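Malarial CLPB2 atpase/hsp101 protein (Plasmodium falciparum, PDB 4IRF) probably acts as an ATP-hydrolysing chaperone of the ClpA/ClpB family, of which this chain is the N-terminal cargo-binding domain. Local coordinates at residues Q9-N14 with L99-A104; K28-N33 with I70-T75; I40-A45 with E66-A71; K106-K111 with R147-T152. One frame throughout, in Å; residues are numbered along the deposited sequence. Where two conformers were deposited one is given.

Contact 1 of 4, residues Q9-N14 with L99-A104; sequences QGKYLN and LAEAAA
Y12 and E101 make the tight half of this contact, where the loop leading into helix 14-29 lies against helix 91-106. The phenol OH of Y12 donates to OE2 of E101 over 2.7 Å; OE2 accepts through its anti lone pair, the one turned away from the other oxygen. OE2 sits at the ring's edge and in its plane, while the carboxylate as a whole stands almost perpendicular to the ring (89°). The reach comes from E101, whose chain is extended beyond CG (chi2 172°) and so carries the carboxylate well clear of its helix; its CG also packs 3.4 Å from OH of Y12. The other half is looser. K11 bends at chi2 and chi3 and crosses E101 at about a right angle, but its NZ stays 3.7 Å from OE1 of E101, a long salt bridge. A water joins NZ of K11, from which it accepts at 2.8 Å, to the backbone O of E101. Backbone hydrogen bonds also link K11 and L13 with V112. Of the two partners of the carboxylate here, the phenol is the closer and more specific; the long lysine pair probably adds a diffuse attraction, and the water ties K11 to the helix backbone instead.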
loop_
_atom_site.group_PDB
_atom_site.type_symbol
_atom_site.label_atom_id
_atom_site.label_comp_id
_atom_site.label_asym_id
_atom_site.label_seq_id
_atom_site.Cartn_x
_atom_site.Cartn_y
_atom_site.Cartn_z
ATOM N N GLN A 9 -3.652 -16.009 14.144
ATOM C CA GLN A 9 -2.204 -16.030 14.212
ATOM C C GLN A 9 -1.551 -15.691 12.863
ATOM O O GLN A 9 -2.184 -15.846 11.853
ATOM C CB GLN A 9 -1.760 -17.394 14.684
ATOM C CG GLN A 9 -2.105 -17.672 16.128
ATOM C CD GLN A 9 -3.512 -18.137 16.281
ATOM O OE1 GLN A 9 -4.434 -17.489 15.792
ATOM N NE2 GLN A 9 -3.700 -19.265 16.963
ATOM N N GLY A 10 -0.291 -15.229 12.872
ATOM C CA GLY A 10 0.481 -14.868 11.657
ATOM C C GLY A 10 1.337 -13.561 11.630
ATOM O O GLY A 10 0.952 -12.663 12.287
ATOM N N LYS A 11 2.442 -13.478 10.911
ATOM C CA LYS A 11 3.268 -12.261 10.944
ATOM C C LYS A 11 2.575 -11.001 10.344
ATOM O O LYS A 11 2.907 -9.908 10.686
ATOM C CB LYS A 11 4.645 -12.512 10.344
ATOM C CG LYS A 11 5.210 -11.538 9.393
ATOM C CD LYS A 11 6.506 -10.949 9.913
ATOM C CE LYS A 11 7.723 -11.730 9.451
ATOM N NZ LYS A 11 9.039 -11.042 9.663
ATOM N N TYR A 12 1.622 -11.195 9.476
ATOM C CA TYR A 12 0.875 -10.098 8.930
ATOM C C TYR A 12 -0.419 -10.014 9.598
ATOM O O TYR A 12 -1.036 -10.976 9.684
ATOM C CB TYR A 12 0.611 -10.347 7.472
ATOM C CG TYR A 12 1.804 -10.069 6.681
ATOM C CD1 TYR A 12 2.880 -10.830 6.782
ATOM C CD2 TYR A 12 1.854 -8.989 5.914
ATOM C CE1 TYR A 12 3.992 -10.562 6.074
ATOM C CE2 TYR A 12 2.929 -8.687 5.225
ATOM C CZ TYR A 12 4.020 -9.501 5.310
ATOM O OH TYR A 12 5.062 -9.247 4.554
ATOM N N LEU A 13 -0.839 -8.815 9.975
ATOM C CA LEU A 13 -2.175 -8.659 10.482
ATOM C C LEU A 13 -3.234 -8.940 9.429
ATOM O O LEU A 13 -3.013 -8.817 8.282
ATOM C CB LEU A 13 -2.408 -7.286 11.030
ATOM C CG LEU A 13 -1.554 -6.848 12.189
ATOM C CD1 LEU A 13 -1.848 -5.434 12.559
ATOM C CD2 LEU A 13 -1.746 -7.749 13.353
ATOM N N ASN A 14 -4.407 -9.280 9.895
ATOM C CA ASN A 14 -5.524 -9.485 9.012
ATOM C C ASN A 14 -5.777 -8.325 8.104
ATOM O O ASN A 14 -6.084 -8.493 6.996
ATOM C CB ASN A 14 -6.787 -9.650 9.759
ATOM C CG ASN A 14 -7.294 -11.031 9.769
ATOM O OD1 ASN A 14 -8.000 -11.518 8.833
ATOM N ND2 ASN A 14 -7.046 -11.660 10.852
ATOM N N LEU A 99 10.489 -4.907 2.546
ATOM C CA LEU A 99 10.711 -3.631 3.213
ATOM C C LEU A 99 9.700 -3.366 4.356
ATOM O O LEU A 99 10.080 -2.867 5.426
ATOM C CB LEU A 99 10.664 -2.517 2.176
ATOM C CG LEU A 99 11.813 -2.508 1.180
ATOM C CD1 LEU A 99 11.461 -1.588 0.048
ATOM C CD2 LEU A 99 13.060 -2.008 1.898
ATOM N N ALA A 100 8.438 -3.728 4.153
ATOM C CA ALA A 100 7.443 -3.671 5.227
ATOM C C ALA A 100 7.842 -4.474 6.451
ATOM O O ALA A 100 7.758 -3.999 7.589
ATOM C CB ALA A 100 6.069 -4.145 4.722
ATOM N N GLU A 101 8.308 -5.696 6.206
ATOM C CA GLU A 101 8.813 -6.552 7.266
ATOM C C GLU A 101 10.024 -5.940 7.955
ATOM O O GLU A 101 10.112 -5.955 9.185
ATOM C CB GLU A 101 9.155 -7.939 6.695
ATOM C CG GLU A 101 7.915 -8.764 6.394
ATOM C CD GLU A 101 8.230 -10.057 5.639
ATOM O OE1 GLU A 101 9.235 -10.729 5.982
ATOM O OE2 GLU A 101 7.476 -10.387 4.694
ATOM N N ALA A 102 10.937 -5.368 7.179
ATOM C CA ALA A 102 12.107 -4.729 7.781
ATOM C C ALA A 102 11.728 -3.532 8.650
ATOM O O ALA A 102 12.338 -3.311 9.722
ATOM C CB ALA A 102 13.136 -4.314 6.706
ATOM N N ALA A 103 10.769 -2.742 8.163
ATOM C CA ALA A 103 10.328 -1.562 8.899
ATOM C C ALA A 103 9.627 -1.968 10.180
ATOM O O ALA A 103 9.847 -1.343 11.219
ATOM C CB ALA A 103 9.397 -0.690 8.052
ATOM N N ALA A 104 8.790 -3.007 10.119
ATOM C CA ALA A 104 8.099 -3.513 11.303
ATOM C C ALA A 104 9.108 -3.988 12.351
ATOM O O ALA A 104 9.009 -3.655 13.521
ATOM C CB ALA A 104 7.117 -4.617 10.946
HETATM O O HOH W 1 8.754 -8.370 10.451
#

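Contact 2 of 4, residues K28-N33 with I70-T75; sequences KSYGHN and IALEQT
Y30 and H32 of the turn that closes helix 14-29 meet the C-terminal end of helix 61-74 and T75 just after it, and the turn itself is a Schellman motif with G31 as its C-prime residue. Within it G31 N bonds to K28 O and H32 N to A27 O; the positive phi of G31 (72°) reverses the chain, so that the residues on either side of it both face the second helix. Y30 comes first and lays one ring face over L72: CB of L72 lies 3.8 Å from the ring centroid in a CH-pi contact, displaced toward the rim, and CD1 of L72 extends the packing to CE2 of Y30. Beside this, CD1 of Y30 comes within 3.3 Å of the L72 carbonyl O. The E73 chain bends at chi2, which brings OE2 to 3.6 Å from CE1 of Y30, although its stronger partner is R76, in a salt bridge. Beyond the glycine, H32 uses the edge of its imidazole. NE2 donates to the backbone O of T75 at 2.8 Å; that oxygen lies near the ring plane, whereas NE2 sits above the carbonyl plane, and the bond is bent, with an N-H...O angle of 132°. The same nitrogen also gives a weak bond to a water, which donates to OG1 of T75. That hydroxyl in turn donates to A71 O over 2.8 Å, reaching it from the face opposite to T75 N.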
loop_
_atom_site.group_PDB
_atom_site.type_symbol
_atom_site.label_atom_id
_atom_site.label_comp_id
_atom_site.label_asym_id
_atom_site.label_seq_id
_atom_site.Cartn_x
_atom_site.Cartn_y
_atom_site.Cartn_z
ATOM N N LYS A 28 -6.394 -7.416 -11.124
ATOM C CA LYS A 28 -7.097 -8.129 -12.206
ATOM C C LYS A 28 -7.996 -7.158 -12.996
ATOM O O LYS A 28 -8.116 -7.271 -14.170
ATOM C CB LYS A 28 -7.918 -9.293 -11.686
ATOM C CG LYS A 28 -7.048 -10.328 -11.054
ATOM C CD LYS A 28 -7.635 -11.702 -11.004
ATOM C CE LYS A 28 -8.844 -11.687 -10.164
ATOM N NZ LYS A 28 -10.017 -11.523 -10.999
ATOM N N SER A 29 -8.608 -6.233 -12.293
ATOM C CA SER A 29 -9.490 -5.277 -12.963
ATOM C C SER A 29 -8.759 -4.433 -14.002
ATOM O O SER A 29 -9.353 -3.995 -15.006
ATOM C CB SER A 29 -10.168 -4.384 -11.935
ATOM O OG SER A 29 -11.105 -3.542 -12.573
ATOM N N TYR A 30 -7.465 -4.228 -13.783
ATOM C CA TYR A 30 -6.610 -3.497 -14.715
ATOM C C TYR A 30 -5.817 -4.440 -15.614
ATOM O O TYR A 30 -4.818 -4.050 -16.222
ATOM C CB TYR A 30 -5.711 -2.488 -13.958
ATOM C CG TYR A 30 -6.518 -1.309 -13.456
ATOM C CD1 TYR A 30 -6.690 -0.165 -14.249
ATOM C CD2 TYR A 30 -7.188 -1.364 -12.236
ATOM C CE1 TYR A 30 -7.466 0.904 -13.802
ATOM C CE2 TYR A 30 -7.962 -0.296 -11.781
ATOM C CZ TYR A 30 -8.102 0.826 -12.575
ATOM O OH TYR A 30 -8.867 1.881 -12.145
ATOM N N GLY A 31 -6.297 -5.678 -15.702
ATOM C CA GLY A 31 -5.784 -6.659 -16.635
ATOM C C GLY A 31 -4.416 -7.193 -16.285
ATOM O O GLY A 31 -3.699 -7.690 -17.168
ATOM N N HIS A 32 -4.019 -7.061 -15.013
ATOM C CA HIS A 32 -2.710 -7.534 -14.574
ATOM C C HIS A 32 -2.810 -8.917 -13.949
ATOM O O HIS A 32 -3.659 -9.132 -13.098
ATOM C CB HIS A 32 -2.159 -6.608 -13.496
ATOM C CG HIS A 32 -1.652 -5.303 -14.024
ATOM N ND1 HIS A 32 -0.359 -5.133 -14.461
ATOM C CD2 HIS A 32 -2.263 -4.107 -14.178
ATOM C CE1 HIS A 32 -0.197 -3.889 -14.879
ATOM N NE2 HIS A 32 -1.335 -3.243 -14.700
ATOM N N ASN A 33 -1.963 -9.848 -14.373
ATOM C CA ASN A 33 -1.824 -11.114 -13.652
ATOM C C ASN A 33 -0.680 -11.054 -12.626
ATOM O O ASN A 33 -0.356 -12.048 -11.983
ATOM C CB ASN A 33 -1.630 -12.305 -14.616
ATOM C CG ASN A 33 -0.462 -12.109 -15.573
ATOM O OD1 ASN A 33 0.230 -11.093 -15.537
ATOM N ND2 ASN A 33 -0.233 -13.103 -16.440
ATOM N N ILE A 70 -5.518 7.804 -11.853
ATOM C CA ILE A 70 -4.726 8.187 -13.019
ATOM C C ILE A 70 -3.564 7.216 -13.277
ATOM O O ILE A 70 -3.349 6.777 -14.409
ATOM C CB ILE A 70 -4.222 9.647 -12.907
ATOM C CG1 ILE A 70 -5.381 10.613 -13.170
ATOM C CG2 ILE A 70 -3.059 9.899 -13.851
ATOM C CD1 ILE A 70 -5.201 12.001 -12.517
ATOM N N ALA A 71 -2.845 6.848 -12.218
ATOM C CA ALA A 71 -1.724 5.923 -12.321
ATOM C C ALA A 71 -2.179 4.496 -12.647
ATOM O O ALA A 71 -1.490 3.791 -13.388
ATOM C CB ALA A 71 -0.916 5.929 -11.025
ATOM N N LEU A 72 -3.309 4.076 -12.078
ATOM C CA LEU A 72 -3.894 2.775 -12.407
ATOM C C LEU A 72 -4.202 2.692 -13.894
ATOM O O LEU A 72 -3.953 1.667 -14.524
ATOM C CB LEU A 72 -5.158 2.490 -11.618
ATOM C CG LEU A 72 -4.974 2.220 -10.123
ATOM C CD1 LEU A 72 -6.297 2.082 -9.416
ATOM C CD2 LEU A 72 -4.124 0.939 -9.964
ATOM N N GLU A 73 -4.723 3.770 -14.470
ATOM C CA GLU A 73 -5.134 3.709 -15.877
ATOM C C GLU A 73 -3.925 3.750 -16.790
ATOM O O GLU A 73 -3.842 2.986 -17.750
ATOM C CB GLU A 73 -6.136 4.813 -16.235
ATOM C CG GLU A 73 -7.606 4.390 -16.151
ATOM C CD GLU A 73 -7.946 3.190 -17.032
ATOM O OE1 GLU A 73 -7.262 2.972 -18.048
ATOM O OE2 GLU A 73 -8.909 2.463 -16.693
ATOM N N GLN A 74 -2.964 4.600 -16.454
ATOM C CA GLN A 74 -1.712 4.688 -17.210
ATOM C C GLN A 74 -0.975 3.358 -17.295
ATOM O O GLN A 74 -0.308 3.062 -18.292
ATOM C CB GLN A 74 -0.775 5.699 -16.566
ATOM C CG GLN A 74 -1.214 7.134 -16.659
ATOM C CD GLN A 74 -0.105 8.063 -16.210
ATOM O OE1 GLN A 74 0.486 7.880 -15.136
ATOM N NE2 GLN A 74 0.211 9.047 -17.042
ATOM N N THR A 75 -1.075 2.563 -16.237
ATOM C CA THR A 75 -0.331 1.310 -16.161
ATOM C C THR A 75 -1.183 0.092 -16.472
ATOM O O THR A 75 -0.708 -1.037 -16.290
ATOM C CB THR A 75 0.343 1.141 -14.773
ATOM O OG1 THR A 75 -0.661 1.135 -13.754
ATOM C CG2 THR A 75 1.313 2.288 -14.527
HETATM O O HOH W 2 -2.717 -0.808 -13.514
#

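Contact 3 of 4, residues I40-A45 with E66-A71; sequences ILSALA and EYIDIA
I68 projects from helix 61-74 toward helix 37-46 and meets L41, S42 and A45 with its separate branches. CD1 reaches between two residues one helical turn apart, lying 3.8 Å from CG of L41 and 3.7 Å from CB of A45. CG1 completes the approach to L41, 3.9 Å from its CD2. The other branch, CG2, turns to the S42 side and rests 3.7 Å from CB of S42. This division follows from chi1 of I68 (-68°), which sets CG1 beside the backbone N and CG2 opposite it. Next to this apolar patch runs a polar margin: OG of S42 shares a water with D69, at 2.7 Å from OG, and the water donates to OD1 of D69. A salt bridge from OD2 of D69 to K65 restrains the carboxylate from its own helix. Farther out, V127 and F131 of helix 125-133 pack on L41, F54 of helix 48-56 packs on A45, and I26 of helix 14-29 touches S42. Segments 40-45 and 66-71 thus run roughly antiparallel (153°), their axes 10.0 Å apart at closest approach, with the buried isoleucine between them, as part of the mainly helical Clp N-terminal domain.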
loop_
_atom_site.group_PDB
_atom_site.type_symbol
_atom_site.label_atom_id
_atom_site.label_comp_id
_atom_site.label_asym_id
_atom_site.label_seq_id
_atom_site.Cartn_x
_atom_site.Cartn_y
_atom_site.Cartn_z
ATOM N N ILE A 40 -1.694 -2.181 -4.695
ATOM C CA ILE A 40 -1.763 -2.277 -3.261
ATOM C C ILE A 40 -2.109 -0.917 -2.671
ATOM O O ILE A 40 -2.924 -0.863 -1.746
ATOM C CB ILE A 40 -0.460 -2.771 -2.650
ATOM C CG1 ILE A 40 -0.209 -4.205 -3.165
ATOM C CG2 ILE A 40 -0.547 -2.736 -1.125
ATOM C CD1 ILE A 40 1.059 -4.798 -2.587
ATOM N N LEU A 41 -1.495 0.134 -3.226
ATOM C CA LEU A 41 -1.813 1.524 -2.765
ATOM C C LEU A 41 -3.313 1.831 -2.940
ATOM O O LEU A 41 -3.952 2.355 -2.009
ATOM C CB LEU A 41 -0.918 2.557 -3.446
ATOM C CG LEU A 41 -1.294 3.983 -3.031
ATOM C CD1 LEU A 41 -1.161 4.174 -1.542
ATOM C CD2 LEU A 41 -0.486 4.992 -3.785
ATOM N N SER A 42 -3.880 1.458 -4.090
ATOM C CA SER A 42 -5.319 1.685 -4.333
ATOM C C SER A 42 -6.126 1.049 -3.214
ATOM O O SER A 42 -6.986 1.684 -2.593
ATOM C CB SER A 42 -5.734 1.072 -5.670
ATOM O OG SER A 42 -7.130 1.229 -5.906
ATOM N N ALA A 43 -5.802 -0.216 -2.907
ATOM C CA ALA A 43 -6.460 -0.960 -1.836
ATOM C C ALA A 43 -6.280 -0.345 -0.434
ATOM O O ALA A 43 -7.190 -0.341 0.397
ATOM C CB ALA A 43 -5.968 -2.424 -1.852
ATOM N N LEU A 44 -5.077 0.138 -0.166
ATOM C CA LEU A 44 -4.744 0.666 1.145
ATOM C C LEU A 44 -5.535 1.956 1.344
ATOM O O LEU A 44 -6.221 2.095 2.363
ATOM C CB LEU A 44 -3.227 0.874 1.239
ATOM C CG LEU A 44 -2.694 1.143 2.641
ATOM C CD1 LEU A 44 -1.288 0.583 2.803
ATOM C CD2 LEU A 44 -2.666 2.643 2.849
ATOM N N ALA A 45 -5.514 2.817 0.323
ATOM C CA ALA A 45 -6.204 4.126 0.391
ATOM C C ALA A 45 -7.697 3.934 0.675
ATOM O O ALA A 45 -8.309 4.732 1.390
ATOM C CB ALA A 45 -5.983 4.904 -0.862
ATOM N N GLU A 66 -7.665 10.308 -6.776
ATOM C CA GLU A 66 -7.579 10.817 -8.135
ATOM C C GLU A 66 -6.183 10.566 -8.733
ATOM O O GLU A 66 -6.044 10.149 -9.893
ATOM C CB GLU A 66 -7.972 12.303 -8.090
ATOM C CG GLU A 66 -7.567 13.191 -9.244
ATOM C CD GLU A 66 -7.977 14.634 -8.968
ATOM O OE1 GLU A 66 -9.201 14.903 -8.910
ATOM O OE2 GLU A 66 -7.080 15.487 -8.767
ATOM N N TYR A 67 -5.135 10.770 -7.938
ATOM C CA TYR A 67 -3.785 10.448 -8.396
ATOM C C TYR A 67 -3.651 8.932 -8.629
ATOM O O TYR A 67 -2.986 8.474 -9.563
ATOM C CB TYR A 67 -2.751 10.879 -7.350
ATOM C CG TYR A 67 -2.326 12.343 -7.431
ATOM C CD1 TYR A 67 -1.669 12.831 -8.553
ATOM C CD2 TYR A 67 -2.539 13.207 -6.367
ATOM C CE1 TYR A 67 -1.260 14.162 -8.631
ATOM C CE2 TYR A 67 -2.140 14.545 -6.428
ATOM C CZ TYR A 67 -1.498 15.014 -7.561
ATOM O OH TYR A 67 -1.095 16.336 -7.638
ATOM N N ILE A 68 -4.258 8.163 -7.740
ATOM C CA ILE A 68 -4.109 6.701 -7.805
ATOM C C ILE A 68 -4.788 6.180 -9.069
ATOM O O ILE A 68 -4.208 5.373 -9.809
ATOM C CB ILE A 68 -4.681 6.003 -6.561
ATOM C CG1 ILE A 68 -3.810 6.340 -5.341
ATOM C CG2 ILE A 68 -4.716 4.478 -6.779
ATOM C CD1 ILE A 68 -4.397 5.926 -4.035
ATOM N N ASP A 69 -6.000 6.672 -9.323
ATOM C CA ASP A 69 -6.774 6.233 -10.481
ATOM C C ASP A 69 -6.110 6.616 -11.797
ATOM O O ASP A 69 -6.108 5.832 -12.750
ATOM C CB ASP A 69 -8.225 6.724 -10.387
ATOM C CG ASP A 69 -8.977 6.088 -9.236
ATOM O OD1 ASP A 69 -8.530 5.037 -8.726
ATOM O OD2 ASP A 69 -10.023 6.626 -8.831
ATOM N N ILE A 70 -5.518 7.804 -11.853
ATOM C CA ILE A 70 -4.726 8.187 -13.019
ATOM C C ILE A 70 -3.564 7.216 -13.277
ATOM O O ILE A 70 -3.349 6.777 -14.409
ATOM C CB ILE A 70 -4.222 9.647 -12.907
ATOM C CG1 ILE A 70 -5.381 10.613 -13.170
ATOM C CG2 ILE A 70 -3.059 9.899 -13.851
ATOM C CD1 ILE A 70 -5.201 12.001 -12.517
ATOM N N ALA A 71 -2.845 6.848 -12.218
ATOM C CA ALA A 71 -1.724 5.923 -12.321
ATOM C C ALA A 71 -2.179 4.496 -12.647
ATOM O O ALA A 71 -1.490 3.791 -13.388
ATOM C CB ALA A 71 -0.916 5.929 -11.025
HETATM O O HOH W 3 -8.118 3.776 -5.974
#

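Contact 4 of 4, residues K106-K111 with R147-T152; sequences KYKSPK and RKFEKT
The Schellman motif that ends helix 91-106 presents Y107 and K108 to F149, near the end of helix 138-151. The F149 ring packs against the turn: its CD1 is 3.2 Å from the backbone O of Y107, a close approach of a ring carbon to a carbonyl oxygen. A chi1 of 168° swings the F149 ring opposite its own backbone N, which carries it out to the turn. K108 runs obliquely to F149, lending the methylene part of its chain to the packing, with CD of K108 3.7 Å from CZ of F149; this holds for one of two conformers of the lysine and is less certain. The turn is built by K108 as C-prime residue, with positive phi (60°), S109 N bonding to A104 O and K108 N to N105 O. It leads from helix 91-106 into the loop before helix 114-121, so the contact brings the last helix of this Clp N-terminal domain against the junction of two others. The Y107 ring meets F149 more loosely, its edge toward CB of F149, with CD2 of Y107 4.2 Å from that CB. Nearby, H116 of helix 114-121 touches both S109 and K148, and NZ of K148 forms salt bridges with D113 and E115.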
loop_
_atom_site.group_PDB
_atom_site.type_symbol
_atom_site.label_atom_id
_atom_site.label_comp_id
_atom_site.label_asym_id
_atom_site.label_seq_id
_atom_site.Cartn_x
_atom_site.Cartn_y
_atom_site.Cartn_z
ATOM N N LYS A 106 12.192 -3.057 12.665
ATOM C CA LYS A 106 12.922 -1.888 13.167
ATOM C C LYS A 106 12.152 -1.147 14.267
ATOM O O LYS A 106 12.754 -0.688 15.248
ATOM C CB LYS A 106 13.314 -0.897 12.053
ATOM C CG LYS A 106 14.230 0.157 12.631
ATOM C CD LYS A 106 14.600 1.342 11.769
ATOM C CE LYS A 106 13.664 1.750 10.724
ATOM N NZ LYS A 106 14.298 3.006 10.184
ATOM N N TYR A 107 10.837 -1.018 14.095
ATOM C CA TYR A 107 10.009 -0.317 15.079
ATOM C C TYR A 107 9.424 -1.261 16.123
ATOM O O TYR A 107 8.456 -0.927 16.813
ATOM C CB TYR A 107 8.949 0.537 14.391
ATOM C CG TYR A 107 9.547 1.716 13.662
ATOM C CD1 TYR A 107 9.980 1.617 12.346
ATOM C CD2 TYR A 107 9.706 2.942 14.305
ATOM C CE1 TYR A 107 10.536 2.717 11.686
ATOM C CE2 TYR A 107 10.280 4.025 13.653
ATOM C CZ TYR A 107 10.681 3.911 12.354
ATOM O OH TYR A 107 11.230 5.015 11.727
ATOM N N LYS A 108 10.045 -2.419 16.226
ATOM C CA LYS A 108 9.795 -3.361 17.238
ATOM C C LYS A 108 8.346 -3.876 17.273
ATOM O O LYS A 108 7.880 -4.247 18.272
ATOM C CB LYS A 108 10.273 -2.832 18.605
ATOM C CG LYS A 108 11.721 -2.391 18.579
ATOM C CD LYS A 108 12.011 -1.370 19.665
ATOM C CE LYS A 108 13.470 -1.009 19.957
ATOM N NZ LYS A 108 14.367 -0.560 18.912
ATOM N N SER A 109 7.699 -3.908 16.113
ATOM C CA SER A 109 6.373 -4.486 15.951
ATOM C C SER A 109 6.493 -5.968 15.584
ATOM O O SER A 109 7.158 -6.321 14.610
ATOM C CB SER A 109 5.615 -3.737 14.860
ATOM O OG SER A 109 4.396 -4.379 14.583
ATOM N N PRO A 110 5.844 -6.846 16.362
ATOM C CA PRO A 110 5.904 -8.278 16.059
ATOM C C PRO A 110 5.008 -8.645 14.871
ATOM O O PRO A 110 5.140 -9.756 14.326
ATOM C CB PRO A 110 5.397 -8.921 17.349
ATOM C CG PRO A 110 4.437 -7.905 17.899
ATOM C CD PRO A 110 4.972 -6.548 17.512
ATOM N N LYS A 111 4.139 -7.721 14.457
ATOM C CA LYS A 111 3.354 -7.910 13.235
ATOM C C LYS A 111 3.521 -6.773 12.221
ATOM O O LYS A 111 3.814 -5.617 12.593
ATOM C CB LYS A 111 1.870 -8.053 13.554
ATOM C CG LYS A 111 1.539 -8.884 14.773
ATOM C CD LYS A 111 1.564 -10.370 14.469
ATOM C CE LYS A 111 0.875 -11.141 15.598
ATOM N NZ LYS A 111 0.888 -12.589 15.290
ATOM N N ARG A 147 5.412 7.459 15.583
ATOM C CA ARG A 147 4.264 7.617 16.465
ATOM C C ARG A 147 3.525 6.352 16.759
ATOM O O ARG A 147 3.036 6.151 17.834
ATOM C CB ARG A 147 3.252 8.615 15.888
ATOM C CG ARG A 147 3.771 9.993 15.604
ATOM C CD ARG A 147 2.614 10.955 15.411
ATOM N NE ARG A 147 2.044 10.820 14.096
ATOM C CZ ARG A 147 2.540 11.421 13.044
ATOM N NH1 ARG A 147 3.561 12.213 13.178
ATOM N NH2 ARG A 147 2.012 11.230 11.883
ATOM N N LYS A 148 3.449 5.530 15.810
ATOM C CA LYS A 148 2.808 4.277 16.046
ATOM C C LYS A 148 3.565 3.483 17.107
ATOM O O LYS A 148 3.000 2.902 17.968
ATOM C CB LYS A 148 2.667 3.476 14.757
ATOM C CG LYS A 148 1.934 2.203 14.987
ATOM C CD LYS A 148 2.019 1.329 13.776
ATOM C CE LYS A 148 1.231 0.071 13.952
ATOM N NZ LYS A 148 -0.221 0.249 13.989
ATOM N N PHE A 149 4.873 3.410 17.024
ATOM C CA PHE A 149 5.625 2.675 18.034
ATOM C C PHE A 149 5.358 3.239 19.463
ATOM O O PHE A 149 5.106 2.544 20.484
ATOM C CB PHE A 149 7.087 2.789 17.628
ATOM C CG PHE A 149 8.053 2.349 18.652
ATOM C CD1 PHE A 149 7.987 1.116 19.193
ATOM C CD2 PHE A 149 9.041 3.181 19.037
ATOM C CE1 PHE A 149 8.899 0.700 20.121
ATOM C CE2 PHE A 149 9.955 2.784 19.969
ATOM C CZ PHE A 149 9.882 1.545 20.505
ATOM N N GLU A 150 5.389 4.542 19.481
ATOM C CA GLU A 150 5.308 5.256 20.749
ATOM C C GLU A 150 3.982 5.078 21.419
ATOM O O GLU A 150 3.912 5.179 22.597
ATOM C CB GLU A 150 5.769 6.696 20.648
ATOM C CG GLU A 150 7.264 6.762 20.447
ATOM C CD GLU A 150 7.839 8.144 20.385
ATOM O OE1 GLU A 150 7.102 9.088 20.067
ATOM O OE2 GLU A 150 9.031 8.281 20.630
ATOM N N LYS A 151 2.938 4.742 20.673
ATOM C CA LYS A 151 1.632 4.491 21.250
ATOM C C LYS A 151 1.597 3.163 21.928
ATOM O O LYS A 151 0.722 2.890 22.708
ATOM C CB LYS A 151 0.546 4.563 20.175
ATOM C CG LYS A 151 0.339 5.952 19.593
ATOM C CD LYS A 151 -0.733 5.947 18.516
ATOM C CE LYS A 151 -0.956 7.339 17.951
ATOM N NZ LYS A 151 -1.987 7.344 16.877
ATOM N N THR A 152 2.583 2.344 21.626
ATOM C CA THR A 152 2.840 1.075 22.239
ATOM C C THR A 152 3.371 1.208 23.691
ATOM O O THR A 152 3.407 0.260 24.440
ATOM C CB THR A 152 3.857 0.330 21.310
ATOM O OG1 THR A 152 3.226 -0.740 20.628
ATOM C CG2 THR A 152 5.116 -0.172 21.940
#

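All four contacts lie in the one Clp N-terminal domain, in two groups on opposite sides of the chain's centre. Contacts 2 and 3 both use helix 61-74, share I70 and A71, and have centres 10 Å apart; L72 packs on S42 where they meet. Contacts 1 and 4 have centres 11 Å apart and are joined through helix 91-106 and the loop after it, where K111 packs on L13 and its NZ makes a probable hydrogen bond to G10 O. Contacts 2 and 3 fall inside the loop closed by contact 1, and contact 4 follows in series. Contact 1 therefore ties the chain's start to its second half, whereas contacts 2 and 3 join helices within the first half.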